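Local coordinates for major capsid protein P2 (Pseudoalteromonas phage pm2, PDB 2VVF) that builds the capsid shell of the lipid-containing marine bacteriophage PM2 from homotrimers of double jelly-roll subunits, at residues A[21-24]-A[28-31]; A[57-60]-A[64-67]; A[69-74]-A[220-225]; A[85-90]-A[143-148]. All blocks are in the same frame, centred on the assembly; numbering follows the deposited sequence.

Contact 1 of 4, residues A[21-24]-A[28-31]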
loop_
_atom_site.group_PDB
_atom_site.type_symbol
_atom_site.label_atom_id
_atom_site.label_comp_id
_atom_site.label_asym_id
_atom_site.label_seq_id
_atom_site.Cartn_x
_atom_site.Cartn_y
_atom_site.Cartn_z
ATOM N N ILE A 21 -26.755 18.421 -7.041
ATOM C CA ILE A 21 -26.792 16.976 -7.206
ATOM C C ILE A 21 -27.587 16.395 -6.045
ATOM O O ILE A 21 -27.042 16.132 -4.975
ATOM C CB ILE A 21 -25.377 16.363 -7.275
ATOM C CG1 ILE A 21 -24.648 16.844 -8.530
ATOM C CG2 ILE A 21 -25.456 14.838 -7.252
ATOM C CD1 ILE A 21 -23.249 16.292 -8.666
ATOM N N LYS A 22 -28.889 16.244 -6.249
ATOM C CA LYS A 22 -29.761 15.717 -5.210
ATOM C C LYS A 22 -29.641 14.204 -5.117
ATOM O O LYS A 22 -29.969 13.483 -6.060
ATOM C CB LYS A 22 -31.210 16.137 -5.459
ATOM C CG LYS A 22 -31.371 17.624 -5.729
ATOM C CD LYS A 22 -32.818 18.062 -5.602
ATOM C CE LYS A 22 -32.928 19.577 -5.564
ATOM N NZ LYS A 22 -34.286 20.028 -5.155
ATOM N N LEU A 23 -29.146 13.732 -3.980
ATOM C CA LEU A 23 -28.949 12.306 -3.764
ATOM C C LEU A 23 -30.142 11.651 -3.079
ATOM O O LEU A 23 -30.654 12.153 -2.076
ATOM C CB LEU A 23 -27.670 12.063 -2.960
ATOM C CG LEU A 23 -26.418 12.757 -3.501
ATOM C CD1 LEU A 23 -25.326 12.799 -2.446
ATOM C CD2 LEU A 23 -25.926 12.064 -4.764
ATOM N N PRO A 24 -30.576 10.523 -3.633
ATOM C CA PRO A 24 -31.696 9.774 -3.085
ATOM C C PRO A 24 -31.341 9.194 -1.720
ATOM O O PRO A 24 -30.279 8.595 -1.545
ATOM C CB PRO A 24 -31.884 8.655 -4.106
ATOM C CG PRO A 24 -31.488 9.280 -5.400
ATOM C CD PRO A 24 -30.433 10.318 -5.085
ATOM N N THR A 28 -25.992 4.169 1.455
ATOM C CA THR A 28 -24.733 4.804 1.827
ATOM C C THR A 28 -23.909 5.134 0.587
ATOM O O THR A 28 -23.734 4.294 -0.294
ATOM C CB THR A 28 -23.928 3.910 2.787
ATOM O OG1 THR A 28 -24.612 3.813 4.043
ATOM C CG2 THR A 28 -22.535 4.478 3.007
ATOM N N TYR A 29 -23.397 6.360 0.528
ATOM C CA TYR A 29 -22.570 6.792 -0.593
ATOM C C TYR A 29 -21.102 6.774 -0.190
ATOM O O TYR A 29 -20.655 7.602 0.605
ATOM C CB TYR A 29 -22.965 8.203 -1.042
ATOM C CG TYR A 29 -24.337 8.288 -1.666
ATOM C CD1 TYR A 29 -24.517 8.088 -3.029
ATOM C CD2 TYR A 29 -25.456 8.564 -0.891
ATOM C CE1 TYR A 29 -25.774 8.160 -3.602
ATOM C CE2 TYR A 29 -26.716 8.642 -1.455
ATOM C CZ TYR A 29 -26.869 8.438 -2.811
ATOM O OH TYR A 29 -28.121 8.512 -3.377
ATOM N N GLU A 30 -20.354 5.823 -0.737
ATOM C CA GLU A 30 -18.934 5.708 -0.436
ATOM C C GLU A 30 -18.125 6.663 -1.306
ATOM O O GLU A 30 -17.209 7.336 -0.826
ATOM C CB GLU A 30 -18.463 4.271 -0.657
ATOM C CG GLU A 30 -19.346 3.227 0.000
ATOM C CD GLU A 30 -18.686 1.865 0.065
ATOM O OE1 GLU A 30 -17.755 1.618 -0.728
ATOM O OE2 GLU A 30 -19.099 1.042 0.908
ATOM N N VAL A 31 -18.470 6.715 -2.589
ATOM C CA VAL A 31 -17.792 7.589 -3.539
ATOM C C VAL A 31 -18.762 8.098 -4.596
ATOM O O VAL A 31 -19.672 7.382 -5.017
ATOM C CB VAL A 31 -16.588 6.892 -4.207
ATOM C CG1 VAL A 31 -15.799 7.886 -5.043
ATOM C CG2 VAL A 31 -15.696 6.235 -3.165
#
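Y29 reaches across from strand 28-37 to the end of strand 18-23, with L23 over one face of its ring and its hydroxyl directed at the backbone carbonyl of P24. The ring leaves the backbone with CG anti to the carbonyl carbon (chi1 -68°), which sends it across to segment 21-24. Y29 OH donates to P24 O over 2.8 Å. The carbonyl oxygen lies in the plane of the ring, at its edge, and receives the bond on a lone pair in its own plane, the C=O...donor angle being 125°. This fixes the phenol end, where the proline ring also packs: P24 CD comes to 3.4 Å from Y29 OH, the two side chains crossing at about a right angle. L23 covers the ring face with CG, and its CB sits 3.7 Å from Y29 CZ. The same leucine packs on I32 and C114, while A133 and K135 of strand 128-136 also touch Y29, just before a classic beta bulge at E30 and V31 opposite Q134. The tyrosine thus bridges the two facing sheets close to the 25-27 connection, an inter-sheet contact near the end of a jelly-roll sandwich.

Contact 2 of 4, residues A[57-60]-A[64-67]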
loop_
_atom_site.group_PDB
_atom_site.type_symbol
_atom_site.label_atom_id
_atom_site.label_comp_id
_atom_site.label_asym_id
_atom_site.label_seq_id
_atom_site.Cartn_x
_atom_site.Cartn_y
_atom_site.Cartn_z
ATOM N N SER A 57 -19.479 19.972 4.148
ATOM C CA SER A 57 -18.176 20.326 3.598
ATOM C C SER A 57 -18.338 21.418 2.547
ATOM O O SER A 57 -19.381 21.518 1.897
ATOM C CB SER A 57 -17.509 19.099 2.970
ATOM O OG SER A 57 -17.061 18.197 3.965
ATOM N N THR A 58 -17.303 22.234 2.381
ATOM C CA THR A 58 -17.345 23.316 1.409
ATOM C C THR A 58 -16.052 23.428 0.602
ATOM O O THR A 58 -14.953 23.287 1.141
ATOM C CB THR A 58 -17.711 24.659 2.074
ATOM O OG1 THR A 58 -17.411 25.736 1.180
ATOM C CG2 THR A 58 -16.925 24.852 3.360
ATOM N N TYR A 59 -16.196 23.692 -0.692
ATOM C CA TYR A 59 -15.054 23.868 -1.580
ATOM C C TYR A 59 -15.247 25.158 -2.370
ATOM O O TYR A 59 -16.267 25.330 -3.035
ATOM C CB TYR A 59 -14.948 22.698 -2.562
ATOM C CG TYR A 59 -14.657 21.359 -1.919
ATOM C CD1 TYR A 59 -13.360 20.868 -1.850
ATOM C CD2 TYR A 59 -15.685 20.569 -1.419
ATOM C CE1 TYR A 59 -13.092 19.639 -1.279
ATOM C CE2 TYR A 59 -15.426 19.339 -0.845
ATOM C CZ TYR A 59 -14.128 18.879 -0.779
ATOM O OH TYR A 59 -13.871 17.655 -0.208
ATOM N N LYS A 60 -14.273 26.060 -2.300
ATOM C CA LYS A 60 -14.346 27.317 -3.043
ATOM C C LYS A 60 -14.591 27.013 -4.517
ATOM O O LYS A 60 -15.416 27.651 -5.165
ATOM C CB LYS A 60 -13.052 28.114 -2.881
ATOM C CG LYS A 60 -13.247 29.619 -2.864
ATOM C CD LYS A 60 -11.963 30.330 -2.472
ATOM C CE LYS A 60 -11.781 31.615 -3.259
ATOM N NZ LYS A 60 -10.400 31.742 -3.797
ATOM N N ASP A 64 -10.360 22.416 -5.726
ATOM C CA ASP A 64 -9.911 22.125 -4.373
ATOM C C ASP A 64 -10.169 20.661 -4.028
ATOM O O ASP A 64 -9.487 20.081 -3.180
ATOM C CB ASP A 64 -10.601 23.047 -3.365
ATOM C CG ASP A 64 -9.901 24.385 -3.229
ATOM O OD1 ASP A 64 -10.291 25.335 -3.944
ATOM O OD2 ASP A 64 -8.950 24.480 -2.422
ATOM N N LEU A 65 -11.149 20.063 -4.701
ATOM C CA LEU A 65 -11.468 18.657 -4.490
ATOM C C LEU A 65 -10.438 17.812 -5.232
ATOM O O LEU A 65 -10.077 16.718 -4.793
ATOM C CB LEU A 65 -12.876 18.339 -4.995
ATOM C CG LEU A 65 -13.315 16.873 -4.903
ATOM C CD1 LEU A 65 -13.397 16.413 -3.455
ATOM C CD2 LEU A 65 -14.639 16.649 -5.615
ATOM N N ILE A 66 -9.955 18.344 -6.351
ATOM C CA ILE A 66 -8.938 17.673 -7.151
ATOM C C ILE A 66 -7.621 17.662 -6.380
ATOM O O ILE A 66 -6.886 16.675 -6.394
ATOM C CB ILE A 66 -8.762 18.360 -8.518
ATOM C CG1 ILE A 66 -9.959 18.066 -9.426
ATOM C CG2 ILE A 66 -7.463 17.916 -9.171
ATOM C CD1 ILE A 66 -9.945 18.848 -10.722
ATOM N N LEU A 67 -7.336 18.772 -5.703
ATOM C CA LEU A 67 -6.119 18.910 -4.913
ATOM C C LEU A 67 -6.198 18.058 -3.650
ATOM O O LEU A 67 -5.196 17.509 -3.190
ATOM C CB LEU A 67 -5.883 20.378 -4.557
ATOM C CG LEU A 67 -5.638 21.299 -5.756
ATOM C CD1 LEU A 67 -5.455 22.736 -5.312
ATOM C CD2 LEU A 67 -4.438 20.824 -6.555
#
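D64 OD2, the polar end of a side chain whose CB meets Y59, is held by a salt bridge from K178 NZ, with R147 NH2 a long, weak second ion pair. Two positive groups beside one buried carboxylate would probably favour its ionised form. K60 is a lesser neighbour, its NZ remaining 6.4 Å from D64 OD1 without a bond. Between the two segments themselves the contact is apolar and centres on the ring of Y59. D64 CB stands at the ring edge, in its plane, 3.8 Å from Y59 CD1, and the aspartate and the tyrosine run antiparallel past one another, carboxylate and ring planes 47° apart. L65 takes a face instead: its CB lies over the ring, 3.9 Å from Y59 CE1, and its CD1 reaches on to Y59 CZ at 3.7 Å. That reach follows from the leucine torsions, with CG anti to the backbone N (chi1 177°) and chi2 near 64°. The ring's phenol oxygen passes L65 CD1 at 3.5 Å and is hydrogen-bonded to E68 OE1, one turn further along the same helix. Beyond the ring, L65 continues onto V81 and F83. Helix 63-71 is laid against the end of strand 54-59, an edge strand of a four-stranded sheet that also bonds to R147, in a tight strand-to-helix connection within the N-terminal jelly roll.

Contact 3 of 4, residues A[69-74]-A[220-225]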
loop_
_atom_site.group_PDB
_atom_site.type_symbol
_atom_site.label_atom_id
_atom_site.label_comp_id
_atom_site.label_asym_id
_atom_site.label_seq_id
_atom_site.Cartn_x
_atom_site.Cartn_y
_atom_site.Cartn_z
ATOM N N ASN A 69 -7.682 15.210 -3.383
ATOM C CA ASN A 69 -7.417 13.838 -3.802
ATOM C C ASN A 69 -5.952 13.655 -4.188
ATOM O O ASN A 69 -5.351 12.616 -3.908
ATOM C CB ASN A 69 -8.326 13.449 -4.973
ATOM C CG ASN A 69 -9.792 13.395 -4.581
ATOM O OD1 ASN A 69 -10.129 13.126 -3.426
ATOM N ND2 ASN A 69 -10.671 13.647 -5.544
ATOM N N THR A 70 -5.385 14.671 -4.834
ATOM C CA THR A 70 -3.987 14.635 -5.255
ATOM C C THR A 70 -3.056 14.499 -4.054
ATOM O O THR A 70 -2.059 13.775 -4.105
ATOM C CB THR A 70 -3.623 15.877 -6.092
ATOM O OG1 THR A 70 -4.521 15.993 -7.203
ATOM C CG2 THR A 70 -2.197 15.774 -6.610
ATOM N N ARG A 71 -3.385 15.206 -2.975
ATOM C CA ARG A 71 -2.582 15.181 -1.755
ATOM C C ARG A 71 -2.407 13.776 -1.183
ATOM O O ARG A 71 -1.335 13.431 -0.683
ATOM C CB ARG A 71 -3.190 16.099 -0.695
ATOM C CG ARG A 71 -2.170 16.691 0.258
ATOM C CD ARG A 71 -2.850 17.450 1.378
ATOM N NE ARG A 71 -3.551 16.557 2.294
ATOM C CZ ARG A 71 -2.946 15.757 3.168
ATOM N NH1 ARG A 71 -1.621 15.733 3.246
ATOM N NH2 ARG A 71 -3.666 14.981 3.963
ATOM N N HIS A 72 -3.470 12.979 -1.240
ATOM C CA HIS A 72 -3.436 11.613 -0.725
ATOM C C HIS A 72 -2.937 10.648 -1.790
ATOM O O HIS A 72 -2.889 9.435 -1.571
ATOM C CB HIS A 72 -4.824 11.187 -0.254
ATOM C CG HIS A 72 -5.307 11.931 0.950
ATOM N ND1 HIS A 72 -4.768 11.746 2.204
ATOM C CD2 HIS A 72 -6.282 12.860 1.092
ATOM C CE1 HIS A 72 -5.393 12.526 3.069
ATOM N NE2 HIS A 72 -6.315 13.212 2.420
ATOM N N LYS A 73 -2.578 11.197 -2.946
ATOM C CA LYS A 73 -2.089 10.402 -4.065
ATOM C C LYS A 73 -3.160 9.455 -4.584
ATOM O O LYS A 73 -2.868 8.319 -4.958
ATOM C CB LYS A 73 -0.832 9.628 -3.675
ATOM C CG LYS A 73 0.384 10.508 -3.448
ATOM C CD LYS A 73 1.626 9.902 -4.072
ATOM C CE LYS A 73 2.825 10.812 -3.894
ATOM N NZ LYS A 73 4.057 10.039 -3.588
ATOM N N ARG A 74 -4.401 9.926 -4.605
ATOM C CA ARG A 74 -5.506 9.127 -5.117
ATOM C C ARG A 74 -5.517 9.245 -6.638
ATOM O O ARG A 74 -4.972 10.199 -7.194
ATOM C CB ARG A 74 -6.839 9.619 -4.543
ATOM C CG ARG A 74 -6.997 9.405 -3.049
ATOM C CD ARG A 74 -8.086 10.303 -2.493
ATOM N NE ARG A 74 -8.343 10.046 -1.079
ATOM C CZ ARG A 74 -9.066 10.840 -0.298
ATOM N NH1 ARG A 74 -9.609 11.944 -0.794
ATOM N NH2 ARG A 74 -9.247 10.533 0.979
ATOM N N THR A 220 0.680 22.190 4.647
ATOM C CA THR A 220 -0.223 21.214 5.236
ATOM C C THR A 220 0.258 20.656 6.569
ATOM O O THR A 220 1.394 20.191 6.691
ATOM C CB THR A 220 -0.542 20.076 4.245
ATOM O OG1 THR A 220 -1.306 20.593 3.147
ATOM C CG2 THR A 220 -1.325 18.969 4.933
ATOM N N ILE A 221 -0.629 20.687 7.558
ATOM C CA ILE A 221 -0.346 20.131 8.873
ATOM C C ILE A 221 -1.212 18.889 9.029
ATOM O O ILE A 221 -2.342 18.961 9.513
ATOM C CB ILE A 221 -0.613 21.146 9.994
ATOM C CG1 ILE A 221 0.437 22.259 9.966
ATOM C CG2 ILE A 221 -0.623 20.451 11.350
ATOM C CD1 ILE A 221 0.157 23.385 10.936
ATOM N N ASP A 222 -0.689 17.760 8.559
ATOM C CA ASP A 222 -1.400 16.487 8.599
ATOM C C ASP A 222 -1.299 15.830 9.971
ATOM O O ASP A 222 -0.207 15.480 10.420
ATOM C CB ASP A 222 -0.833 15.551 7.530
ATOM C CG ASP A 222 -1.858 14.569 7.012
ATOM O OD1 ASP A 222 -2.721 14.133 7.803
ATOM O OD2 ASP A 222 -1.788 14.219 5.815
ATOM N N PHE A 223 -2.442 15.658 10.629
ATOM C CA PHE A 223 -2.480 15.037 11.951
ATOM C C PHE A 223 -2.801 13.548 11.855
ATOM O O PHE A 223 -2.938 12.869 12.872
ATOM C CB PHE A 223 -3.516 15.730 12.842
ATOM C CG PHE A 223 -3.195 17.165 13.151
ATOM C CD1 PHE A 223 -2.089 17.493 13.919
ATOM C CD2 PHE A 223 -4.012 18.184 12.693
ATOM C CE1 PHE A 223 -1.796 18.816 14.207
ATOM C CE2 PHE A 223 -3.726 19.507 12.982
ATOM C CZ PHE A 223 -2.616 19.823 13.738
ATOM N N MET A 224 -2.928 13.049 10.630
ATOM C CA MET A 224 -3.240 11.640 10.403
ATOM C C MET A 224 -2.296 11.023 9.380
ATOM O O MET A 224 -2.716 10.238 8.528
ATOM C CB MET A 224 -4.688 11.484 9.927
ATOM C CG MET A 224 -5.730 11.791 10.988
ATOM S SD MET A 224 -7.344 11.098 10.586
ATOM C CE MET A 224 -7.489 11.559 8.857
ATOM N N LEU A 225 -1.019 11.382 9.467
ATOM C CA LEU A 225 -0.009 10.885 8.538
ATOM C C LEU A 225 0.069 9.357 8.474
ATOM O O LEU A 225 0.301 8.783 7.409
ATOM C CB LEU A 225 1.361 11.488 8.864
ATOM C CG LEU A 225 1.558 12.950 8.451
ATOM C CD1 LEU A 225 2.761 13.559 9.156
ATOM C CD2 LEU A 225 1.698 13.073 6.940
#
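The last turn of helix 63-71 approaches strand 218-222 most nearly at R71 and T220, whose CA atoms are 9.5 Å apart, and the helix then closes in a Schellman motif at K73, which has a positive phi of 64°. Two backbone bonds make the motif, from K73 N to T70 O and from R74 N to N69 O. R71 carries the contact. Its chain bends at chi3 (70°) to present the guanidinium end-on, and both terminal nitrogens bond to the single atom D222 OD2 in a salt bridge: R71 NH2 at 2.7 Å and R71 NH1 at 3.0 Å. The acceptor lies near the guanidinium plane, but the carboxylate is turned by 67° from it. NH2 comes from above the carboxylate plane and NH1 from the anti side, tilted well out of the plane toward the same face; with both nitrogens converging on one oxygen, neither bond is straight. T220 CG2 covers one face of the guanidinium, 3.7 Å from R71 NH1, while T220 OG1 bonds to H176 ND1. The contact links the two jelly rolls of the double-barrel subunit, with 145 residues of chain between its segments. On the strand side the other carboxylate oxygen, D222 OD1, accepts from M224 N at 3.0 Å, an Asx turn that steadies the aspartate as the strand ends. L207 of helix 200-209 packs against both T220 and D222. Across the helix terminus, R74 NH1 bonds N69 OD1 over 2.9 Å, and H72 CD2 lies over the centre of the R74 guanidinium.

Contact 4 of 4, residues A[85-90]-A[143-148]. With CA (calcium ion), chain G.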
loop_
_atom_site.group_PDB
_atom_site.type_symbol
_atom_site.label_atom_id
_atom_site.label_comp_id
_atom_site.label_asym_id
_atom_site.label_seq_id
_atom_site.Cartn_x
_atom_site.Cartn_y
_atom_site.Cartn_z
ATOM N N PHE A 85 -15.841 9.893 0.202
ATOM C CA PHE A 85 -16.382 9.958 1.553
ATOM C C PHE A 85 -15.650 8.921 2.388
ATOM O O PHE A 85 -15.173 9.208 3.486
ATOM C CB PHE A 85 -17.891 9.725 1.542
ATOM C CG PHE A 85 -18.645 10.776 0.785
ATOM C CD1 PHE A 85 -18.746 12.062 1.284
ATOM C CD2 PHE A 85 -19.178 10.503 -0.463
ATOM C CE1 PHE A 85 -19.407 13.047 0.575
ATOM C CE2 PHE A 85 -19.840 11.482 -1.177
ATOM C CZ PHE A 85 -19.953 12.756 -0.659
ATOM N N VAL A 86 -15.497 7.732 1.820
ATOM C CA VAL A 86 -14.733 6.676 2.463
ATOM C C VAL A 86 -13.266 7.060 2.280
ATOM O O VAL A 86 -12.831 7.355 1.164
ATOM C CB VAL A 86 -15.027 5.308 1.817
ATOM C CG1 VAL A 86 -13.926 4.309 2.145
ATOM C CG2 VAL A 86 -16.387 4.789 2.260
ATOM N N ARG A 87 -12.516 7.099 3.377
ATOM C CA ARG A 87 -11.104 7.470 3.316
ATOM C C ARG A 87 -10.211 6.240 3.168
ATOM O O ARG A 87 -9.991 5.496 4.122
ATOM C CB ARG A 87 -10.717 8.304 4.538
ATOM C CG ARG A 87 -11.574 9.556 4.705
ATOM C CD ARG A 87 -11.081 10.430 5.843
ATOM N NE ARG A 87 -9.776 11.019 5.553
ATOM C CZ ARG A 87 -9.547 12.325 5.464
ATOM N NH1 ARG A 87 -10.535 13.189 5.644
ATOM N NH2 ARG A 87 -8.326 12.768 5.198
ATOM N N PRO A 88 -9.717 6.032 1.952
ATOM C CA PRO A 88 -8.887 4.873 1.620
ATOM C C PRO A 88 -7.556 4.781 2.365
ATOM O O PRO A 88 -6.958 3.707 2.444
ATOM C CB PRO A 88 -8.628 5.045 0.116
ATOM C CG PRO A 88 -9.658 6.033 -0.360
ATOM C CD PRO A 88 -9.900 6.933 0.802
ATOM N N GLU A 89 -7.086 5.906 2.893
ATOM C CA GLU A 89 -5.805 5.946 3.592
ATOM C C GLU A 89 -5.907 5.552 5.064
ATOM O O GLU A 89 -4.891 5.403 5.749
ATOM C CB GLU A 89 -5.175 7.336 3.465
ATOM C CG GLU A 89 -4.975 7.799 2.031
ATOM C CD GLU A 89 -6.263 8.271 1.381
ATOM O OE1 GLU A 89 -7.215 8.609 2.116
ATOM O OE2 GLU A 89 -6.320 8.304 0.134
ATOM N N MET A 90 -7.133 5.387 5.547
ATOM C CA MET A 90 -7.361 5.029 6.943
ATOM C C MET A 90 -6.769 3.676 7.321
ATOM O O MET A 90 -6.825 2.722 6.546
ATOM C CB MET A 90 -8.856 5.058 7.270
ATOM C CG MET A 90 -9.509 6.420 7.096
ATOM S SD MET A 90 -8.518 7.768 7.768
ATOM C CE MET A 90 -8.639 7.448 9.519
ATOM N N TRP A 143 -20.075 9.207 11.432
ATOM C CA TRP A 143 -18.768 9.842 11.269
ATOM C C TRP A 143 -18.550 10.355 9.849
ATOM O O TRP A 143 -18.541 9.580 8.894
ATOM C CB TRP A 143 -17.645 8.877 11.658
ATOM C CG TRP A 143 -17.149 9.082 13.054
ATOM C CD1 TRP A 143 -17.593 8.455 14.183
ATOM C CD2 TRP A 143 -16.148 10.015 13.480
ATOM N NE1 TRP A 143 -16.921 8.933 15.285
ATOM C CE2 TRP A 143 -16.032 9.893 14.879
ATOM C CE3 TRP A 143 -15.333 10.932 12.812
ATOM C CZ2 TRP A 143 -15.131 10.653 15.621
ATOM C CZ3 TRP A 143 -14.443 11.689 13.552
ATOM C CH2 TRP A 143 -14.348 11.543 14.942
ATOM N N LEU A 144 -18.363 11.664 9.721
ATOM C CA LEU A 144 -18.158 12.288 8.420
ATOM C C LEU A 144 -17.019 13.300 8.469
ATOM O O LEU A 144 -16.694 13.832 9.529
ATOM C CB LEU A 144 -19.440 13.004 7.981
ATOM C CG LEU A 144 -20.377 12.316 6.985
ATOM C CD1 LEU A 144 -20.230 10.810 7.034
ATOM C CD2 LEU A 144 -21.819 12.725 7.244
ATOM N N THR A 145 -16.436 13.581 7.306
ATOM C CA THR A 145 -15.380 14.582 7.188
ATOM C C THR A 145 -16.063 15.909 6.872
ATOM O O THR A 145 -16.894 15.984 5.966
ATOM C CB THR A 145 -14.372 14.218 6.080
ATOM O OG1 THR A 145 -13.663 13.028 6.442
ATOM C CG2 THR A 145 -13.380 15.351 5.870
ATOM N N MET A 146 -15.737 16.947 7.635
ATOM C CA MET A 146 -16.349 18.254 7.428
ATOM C C MET A 146 -15.318 19.313 7.067
ATOM O O MET A 146 -14.697 19.914 7.941
ATOM C CB MET A 146 -17.150 18.673 8.663
ATOM C CG MET A 146 -18.368 17.804 8.918
ATOM S SD MET A 146 -18.717 17.583 10.664
ATOM C CE MET A 146 -19.740 16.096 10.624
ATOM N N ARG A 147 -15.137 19.525 5.769
ATOM C CA ARG A 147 -14.174 20.499 5.267
ATOM C C ARG A 147 -14.712 21.919 5.425
ATOM O O ARG A 147 -15.747 22.268 4.856
ATOM C CB ARG A 147 -13.860 20.207 3.799
ATOM C CG ARG A 147 -12.680 20.972 3.233
ATOM C CD ARG A 147 -12.730 20.976 1.710
ATOM N NE ARG A 147 -11.439 21.306 1.112
ATOM C CZ ARG A 147 -11.103 22.519 0.688
ATOM N NH1 ARG A 147 -11.962 23.523 0.801
ATOM N NH2 ARG A 147 -9.907 22.730 0.155
ATOM N N ARG A 148 -14.007 22.729 6.212
ATOM C CA ARG A 148 -14.421 24.107 6.466
ATOM C C ARG A 148 -13.431 25.127 5.912
ATOM O O ARG A 148 -12.222 24.895 5.893
ATOM C CB ARG A 148 -14.654 24.341 7.959
ATOM C CG ARG A 148 -15.909 23.675 8.499
ATOM C CD ARG A 148 -17.037 23.704 7.476
ATOM N NE ARG A 148 -18.016 22.648 7.717
ATOM C CZ ARG A 148 -18.930 22.683 8.681
ATOM N NH1 ARG A 148 -19.002 23.728 9.491
ATOM N NH2 ARG A 148 -19.774 21.672 8.833
HETATM CA CA CA G . -20.382 7.673 8.147
HETATM O O HOH W 1 -16.761 11.357 5.090
HETATM O O HOH W 2 -14.216 11.473 4.060
#
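The calcium-bearing start of strand 143-154 faces the loop that follows strand 80-84, and the two meet directly through T145 and R87. R87 NH1 donates to T145 OG1 over 3.2 Å at an N-H...O angle of 156°, the hydroxyl lying only 2° out of the guanidinium plane. The arginine chain bends at chi3 (67°), which turns its head across the threonine side chain at about a right angle. T145 CG2, anti to the backbone N, adds a packing contact 3.6 Å from R87 NH1. The same nitrogen also makes a long, weak ion pair with E259 OE1. Strand 80-84 belongs to the sheets of the first jelly roll and strand 143-154 pairs with 252-263 of the second, and the bond joins them. A water between the chains accepts from T145 N at 3.2 Å and lies 3.1 Å from F85 O, where it may donate, a possible bridge from loop carbonyl to strand amide. Further along the loop, R87 to M90 form a type I beta turn, with M90 N bonded to R87 O. Two residues before T145, W143 O binds the calcium ion at 2.8 Å, and the backbone oxygens of A105 and P141 join it there. L144 and M146 instead bond through their backbones to G262 and Y260 of strand 252-263.

In the fold
Contact 4 touches all three others. Its centre lies about 11 Å from that of contact 3, and the two are joined by a salt bridge from R74 NE to E89 OE2 at 2.9 Å and by H72 packing against R87. Toward contact 2, about 13 Å between centres, T58 N reaches R147 O at 2.9 Å and S57 OG bonds R147 N. Toward contact 1, about 14 Å between centres, E30 O probably accepts from F85 N at 3.1 Å. Contacts 2 and 3 share helix 63-71. The calcium ion is bound in contact 4, about 10 Å from the side chain of Y29 in contact 1. Contacts 3 and 4 both join the two jelly rolls, whereas the segments of contacts 1 and 2 belong to the first.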